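PDB 5HZ0: LRR receptor-like serine/threonine-protein kinase RGI3 from Arabidopsis thaliana, which serves as a receptor for RGF peptide hormones, which maintain the root stem cell niche, and pairs with SERK co-receptors once peptide is bound. Local coordinates for residues Gly316-Pro319 and Ser320-Asn324; Gly364-Lys368 and Glu369-Leu373; Gly388-Pro391 and Pro392-Asn396. The protein carries 5 engineered substitutions. One frame throughout, in Å; residues are numbered along the deposited sequence.

Contact 1: residues Gly316-Pro319 and Ser320-Asn324; sequences GEIP and SLMSN
M322 folds back over the isoleucine-proline step, and apolar contact joins the two segments. Its thioether sulfur does the touching: SD lies 4.0 Å from I318 CG2, with the two side chains crossing at a slant, and, more distantly, 4.4 Å from P319 CG. A chi1 of -56° puts I318 CG1 beside the backbone N and leaves CG2 anti to it, facing M322, while a bend at chi2 of M322 (107°) swings SD back toward the preceding residues. P343 and L346, from the following turn of the chain, continue the same apolar layer.

Polar bonding runs through backbone atoms and serine hydroxyls. P319 O faces M322 N at 3.3 Å across the first turn, a bond that is less certain because the placement of this nitrogen is unsure. One residue further on, S320 O takes two donors from S323, with N at 3.0 Å and OG also at 3.0 Å, arriving from opposite faces of the carbonyl plane. S345 OG is a further donor to the same oxygen.

The Gly-x-Ile-Pro sequence running into a short 3-10 turn is characteristic of plant-type leucine-rich repeats, here the one predicted at 303-327 of the extracellular solenoid.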
# COMPACT_ATOMS: atom_id res chain seq x y z
N GLY A 316 -26.04 0.16 -7.41
CA GLY A 316 -26.73 -1.08 -7.66
C GLY A 316 -26.38 -2.13 -6.63
O GLY A 316 -25.75 -1.83 -5.61
N GLU A 317 -26.79 -3.36 -6.92
CA GLU A 317 -26.53 -4.50 -6.05
C GLU A 317 -25.38 -5.35 -6.55
O GLU A 317 -25.14 -5.45 -7.75
CB GLU A 317 -27.77 -5.38 -5.93
CG GLU A 317 -28.97 -4.73 -5.28
CD GLU A 317 -29.96 -5.76 -4.78
OE1 GLU A 317 -31.16 -5.45 -4.69
OE2 GLU A 317 -29.52 -6.88 -4.47
N ILE A 318 -24.64 -5.96 -5.62
CA ILE A 318 -23.64 -6.95 -5.97
C ILE A 318 -24.35 -8.16 -6.55
O ILE A 318 -25.23 -8.73 -5.90
CB ILE A 318 -22.84 -7.38 -4.74
CG1 ILE A 318 -22.21 -6.15 -4.08
CG2 ILE A 318 -21.78 -8.42 -5.13
CD1 ILE A 318 -21.81 -6.37 -2.65
N PRO A 319 -24.00 -8.55 -7.78
CA PRO A 319 -24.74 -9.64 -8.43
C PRO A 319 -24.51 -11.01 -7.76
O PRO A 319 -23.39 -11.33 -7.37
CB PRO A 319 -24.18 -9.64 -9.86
CG PRO A 319 -22.85 -8.93 -9.76
CD PRO A 319 -23.00 -7.93 -8.65
N SER A 320 -25.57 -11.81 -7.63
CA SER A 320 -25.45 -13.14 -7.03
C SER A 320 -24.65 -14.10 -7.91
O SER A 320 -23.95 -14.98 -7.39
CB SER A 320 -26.82 -13.70 -6.74
OG SER A 320 -27.62 -13.55 -7.90
N LEU A 321 -24.69 -13.89 -9.23
CA LEU A 321 -23.95 -14.75 -10.17
C LEU A 321 -22.44 -14.69 -9.95
O LEU A 321 -21.66 -15.34 -10.63
CB LEU A 321 -24.30 -14.46 -11.63
CG LEU A 321 -25.65 -15.05 -12.05
CD1 LEU A 321 -25.98 -14.77 -13.51
CD2 LEU A 321 -25.67 -16.54 -11.76
N MET A 322 -22.04 -13.86 -9.00
CA MET A 322 -20.68 -13.82 -8.51
C MET A 322 -20.20 -15.21 -8.08
O MET A 322 -19.00 -15.49 -8.06
CB MET A 322 -20.61 -12.87 -7.32
CG MET A 322 -19.30 -12.18 -7.19
SD MET A 322 -19.32 -10.43 -7.63
CE MET A 322 -17.61 -10.14 -7.25
N SER A 323 -21.14 -16.09 -7.73
CA SER A 323 -20.78 -17.48 -7.42
C SER A 323 -20.04 -18.18 -8.57
O SER A 323 -19.25 -19.09 -8.36
CB SER A 323 -22.02 -18.28 -7.03
OG SER A 323 -23.16 -17.82 -7.74
N ASN A 324 -20.27 -17.72 -9.80
CA ASN A 324 -19.58 -18.28 -10.94
C ASN A 324 -18.08 -18.02 -10.99
O ASN A 324 -17.35 -18.76 -11.66
CB ASN A 324 -20.22 -17.85 -12.26
CG ASN A 324 -21.35 -18.75 -12.66
OD1 ASN A 324 -21.14 -19.92 -12.98
ND2 ASN A 324 -22.57 -18.22 -12.63

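Contact 2: residues Gly364-Lys368 and Glu369-Leu373; sequences GSIPK and EIFGL. With NAG (2-acetamido-2-deoxy-beta-D-glucopyranose), chain C.
K368 O receives F371 N at 3.0 Å, with an N-H...O angle of 149°. The same oxygen lies at the edge of the F371 ring, near its plane, 3.9 Å from CD2. One step earlier, I370 N reaches P367 O in a weak bond of 3.3 Å, and together these two bonds wind the chain into its 3-10 turn.

The apolar side is carried by I366, whose CG2 meets F371 CE2 at 3.9 Å in an oblique crossing. P367 CG and I370 CB are more distant at 4.4 Å. Beyond the segments, I370 and F371 both rest on L379 of strand 378-380, so the turn is seated on the solenoid interior.

The E369 side chain bends at chi2 (89°), bringing OE1 back to 3.6 Å from P367 CB. K368, extended beyond CG, runs past the D393 carboxylate, and its NZ makes only a long, weak ion pair with OD1. The acetyl methyl of the glycan, NAG C8, settles 3.6 Å from E369 CA, and NAG O7 lies 3.8 Å from G372 CA, where no side chain intervenes.

The arrangement is the Gly-x-Ile-Pro sequence leading into the 3-10 segment of a plant leucine-rich repeat, the one predicted at 350-373, flanked by a neighbouring repeat's N-linked sugar.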
# COMPACT_ATOMS: atom_id res chain seq x y z
N GLY A 364 -29.17 -5.15 5.24
CA GLY A 364 -29.46 -6.53 5.55
C GLY A 364 -28.47 -7.11 6.54
O GLY A 364 -27.60 -6.39 7.06
N SER A 365 -28.61 -8.40 6.82
CA SER A 365 -27.68 -9.11 7.68
C SER A 365 -26.42 -9.49 6.93
O SER A 365 -26.42 -9.53 5.71
CB SER A 365 -28.34 -10.36 8.23
OG SER A 365 -29.28 -10.00 9.22
N ILE A 366 -25.34 -9.72 7.66
CA ILE A 366 -24.18 -10.32 7.04
C ILE A 366 -24.49 -11.81 6.87
O ILE A 366 -24.78 -12.51 7.85
CB ILE A 366 -22.93 -10.17 7.91
CG1 ILE A 366 -22.77 -8.72 8.37
CG2 ILE A 366 -21.69 -10.68 7.15
CD1 ILE A 366 -21.63 -8.50 9.33
N PRO A 367 -24.44 -12.30 5.62
CA PRO A 367 -24.79 -13.69 5.32
C PRO A 367 -23.85 -14.62 6.07
O PRO A 367 -22.63 -14.41 6.07
CB PRO A 367 -24.58 -13.79 3.80
CG PRO A 367 -23.63 -12.70 3.47
CD PRO A 367 -23.97 -11.58 4.42
N LYS A 368 -24.43 -15.62 6.72
CA LYS A 368 -23.67 -16.58 7.52
C LYS A 368 -22.62 -17.27 6.67
O LYS A 368 -21.50 -17.53 7.12
CB LYS A 368 -24.64 -17.60 8.13
CG LYS A 368 -25.74 -16.91 8.99
CD LYS A 368 -26.40 -17.88 10.01
CE LYS A 368 -26.88 -17.13 11.27
NZ LYS A 368 -27.39 -18.07 12.33
N GLU A 369 -22.97 -17.52 5.41
CA GLU A 369 -22.15 -18.35 4.55
C GLU A 369 -20.78 -17.75 4.29
O GLU A 369 -19.82 -18.47 4.07
CB GLU A 369 -22.89 -18.68 3.24
CG GLU A 369 -24.21 -19.44 3.42
CD GLU A 369 -25.42 -18.52 3.61
OE1 GLU A 369 -25.25 -17.36 4.07
OE2 GLU A 369 -26.55 -18.96 3.29
N ILE A 370 -20.68 -16.44 4.33
CA ILE A 370 -19.40 -15.80 4.07
C ILE A 370 -18.36 -16.21 5.11
O ILE A 370 -17.16 -16.23 4.83
CB ILE A 370 -19.55 -14.27 3.96
CG1 ILE A 370 -19.06 -13.79 2.60
CG2 ILE A 370 -18.80 -13.55 5.07
CD1 ILE A 370 -19.95 -14.22 1.45
N PHE A 371 -18.82 -16.56 6.31
CA PHE A 371 -17.92 -16.97 7.38
C PHE A 371 -17.49 -18.44 7.23
O PHE A 371 -16.65 -18.95 7.97
CB PHE A 371 -18.58 -16.73 8.75
CG PHE A 371 -18.67 -15.26 9.13
CD1 PHE A 371 -17.54 -14.55 9.52
CD2 PHE A 371 -19.89 -14.60 9.13
CE1 PHE A 371 -17.62 -13.22 9.89
CE2 PHE A 371 -19.98 -13.26 9.50
CZ PHE A 371 -18.84 -12.57 9.87
N GLY A 372 -18.08 -19.12 6.24
CA GLY A 372 -17.68 -20.48 5.93
C GLY A 372 -16.41 -20.55 5.10
O GLY A 372 -15.86 -21.63 4.86
N LEU A 373 -15.92 -19.39 4.64
CA LEU A 373 -14.70 -19.39 3.85
C LEU A 373 -13.50 -19.73 4.74
O LEU A 373 -13.26 -19.08 5.76
CB LEU A 373 -14.53 -18.05 3.11
CG LEU A 373 -15.69 -17.71 2.17
CD1 LEU A 373 -15.68 -16.26 1.73
CD2 LEU A 373 -15.69 -18.61 0.95
C1 NAG C . -20.30 -23.59 10.66
C2 NAG C . -21.30 -23.75 9.51
C3 NAG C . -22.57 -24.48 9.94
C4 NAG C . -22.18 -25.78 10.64
C5 NAG C . -21.25 -25.44 11.80
C6 NAG C . -20.92 -26.66 12.65
C7 NAG C . -21.25 -22.09 7.75
C8 NAG C . -21.77 -20.78 7.22
N2 NAG C . -21.65 -22.45 8.96
O3 NAG C . -23.41 -24.69 8.82
O4 NAG C . -23.31 -26.47 11.12
O5 NAG C . -20.07 -24.82 11.32
O6 NAG C . -20.83 -27.81 11.83
O7 NAG C . -20.48 -22.76 7.07

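Contact 3: residues Gly388-Pro391 and Pro392-Asn396; sequences GFIP and PDIGN. With NAG (2-acetamido-2-deoxy-beta-D-glucopyranose), chain C.
I394 lays its CD1 across I390 CG2 at 4.0 Å, two branched chains crossing at an angle on the buried side of the turn. With CG1 anti to the backbone N (chi1 -168°), I394 stretches its terminal methyl back toward I390, which rests on P415 in turn. Backbone closure comes from P391 O, which faces I394 N at 3.2 Å, though this bond is less sure because that nitrogen is uncertainly placed. G395 N to P392 O, at 3.0 Å, continues the 3-10 winding.

This is the Gly-x-Ile-Pro element of the predicted leucine-rich repeat 375-397, and its outer side carries an N-linked glycan. N396 ND2 is bonded covalently to NAG C1, and T398, the threonine of the Asn-x-Thr sequon, gives its OG1 to a hydrogen bond with N396 O.

D393 holds the sugar from a second point. Its OD2 accepts NAG N2 at 2.6 Å along a nearly straight bond (168°), while OD1, the other oxygen of the carboxylate, lies 3.9 Å from P391 CB. With an alanine here, the acetamido N-H of NAG would probably be left without its carboxylate acceptor and the sugar freer to turn about its link to N396. Elsewhere, P392 lies against E417 of the following loop, and N420 ND2 donates to G395 O.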
# COMPACT_ATOMS: atom_id res chain seq x y z
N GLY A 388 -28.70 -6.63 12.05
CA GLY A 388 -28.84 -8.03 12.41
C GLY A 388 -27.73 -8.49 13.33
O GLY A 388 -26.89 -7.69 13.73
N PHE A 389 -27.73 -9.78 13.66
CA PHE A 389 -26.74 -10.37 14.56
C PHE A 389 -25.46 -10.66 13.81
O PHE A 389 -25.47 -10.84 12.60
CB PHE A 389 -27.24 -11.70 15.13
CG PHE A 389 -28.45 -11.58 16.01
CD1 PHE A 389 -28.59 -10.49 16.88
CD2 PHE A 389 -29.46 -12.54 15.95
CE1 PHE A 389 -29.72 -10.38 17.69
CE2 PHE A 389 -30.59 -12.43 16.75
CZ PHE A 389 -30.72 -11.35 17.63
N ILE A 390 -24.36 -10.69 14.55
CA ILE A 390 -23.16 -11.34 14.05
C ILE A 390 -23.41 -12.82 14.21
O ILE A 390 -23.57 -13.30 15.33
CB ILE A 390 -21.93 -10.98 14.87
CG1 ILE A 390 -21.64 -9.47 14.78
CG2 ILE A 390 -20.73 -11.79 14.41
CD1 ILE A 390 -20.58 -8.97 15.77
N PRO A 391 -23.44 -13.55 13.09
CA PRO A 391 -23.78 -14.99 13.06
C PRO A 391 -22.86 -15.79 13.97
O PRO A 391 -21.68 -15.47 14.08
CB PRO A 391 -23.54 -15.37 11.60
CG PRO A 391 -23.59 -14.03 10.83
CD PRO A 391 -23.03 -13.03 11.77
N PRO A 392 -23.40 -16.82 14.65
CA PRO A 392 -22.50 -17.71 15.40
C PRO A 392 -21.52 -18.41 14.46
O PRO A 392 -20.37 -18.68 14.83
CB PRO A 392 -23.45 -18.72 16.07
CG PRO A 392 -24.77 -18.54 15.38
CD PRO A 392 -24.82 -17.15 14.84
N ASP A 393 -21.92 -18.60 13.20
CA ASP A 393 -21.03 -19.26 12.23
C ASP A 393 -19.71 -18.55 12.06
O ASP A 393 -18.83 -19.08 11.38
CB ASP A 393 -21.69 -19.39 10.87
CG ASP A 393 -23.09 -19.93 10.96
OD1 ASP A 393 -23.94 -19.21 11.54
OD2 ASP A 393 -23.33 -21.05 10.45
N ILE A 394 -19.57 -17.35 12.65
CA ILE A 394 -18.31 -16.61 12.63
C ILE A 394 -17.16 -17.48 13.14
O ILE A 394 -16.02 -17.31 12.72
CB ILE A 394 -18.39 -15.26 13.42
CG1 ILE A 394 -17.17 -14.38 13.15
CG2 ILE A 394 -18.51 -15.49 14.92
CD1 ILE A 394 -17.04 -13.23 14.12
N GLY A 395 -17.47 -18.42 14.03
CA GLY A 395 -16.46 -19.35 14.51
C GLY A 395 -15.82 -20.26 13.45
O GLY A 395 -14.72 -20.76 13.63
N ASN A 396 -16.53 -20.46 12.34
CA ASN A 396 -16.06 -21.26 11.21
C ASN A 396 -14.92 -20.64 10.39
O ASN A 396 -14.22 -21.36 9.69
CB ASN A 396 -17.22 -21.55 10.24
CG ASN A 396 -18.35 -22.38 10.87
OD1 ASN A 396 -18.54 -22.38 12.09
ND2 ASN A 396 -19.11 -23.09 10.02
C1 NAG C . -20.30 -23.59 10.66
C2 NAG C . -21.30 -23.75 9.51
C3 NAG C . -22.57 -24.48 9.94
C4 NAG C . -22.18 -25.78 10.64
C5 NAG C . -21.25 -25.44 11.80
C6 NAG C . -20.92 -26.66 12.65
C7 NAG C . -21.25 -22.09 7.75
C8 NAG C . -21.77 -20.78 7.22
N2 NAG C . -21.65 -22.45 8.96
O3 NAG C . -23.41 -24.69 8.82
O4 NAG C . -23.31 -26.47 11.12
O5 NAG C . -20.07 -24.82 11.32
O6 NAG C . -20.83 -27.81 11.83
O7 NAG C . -20.48 -22.76 7.07

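Overall arrangement
All three contacts are the same element, the Gly-x-Ile-Pro sequence leading into a 3-10 segment; contacts 2 and 3 lie in adjacent predicted repeats, contacts 1 and 2 with one between. Contacts 1 and 3 are mostly buried, contact 2 only partly. Contacts 2 and 3, centres 7 Å apart, touch directly, F371 CE1 meeting I394 CG1 at 3.5 Å. L346 packs on both M322 of contact 1 and I370 of contact 2. The isoleucine CG2 meets the third residue after the proline in contacts 1 and 3 (M322, I394) but the fourth, F371, in contact 2. At the surface contact 1 has S320 and L321; contact 3 holds the glycan covalently and through D393, contact 2 touches it mainly with backbone atoms.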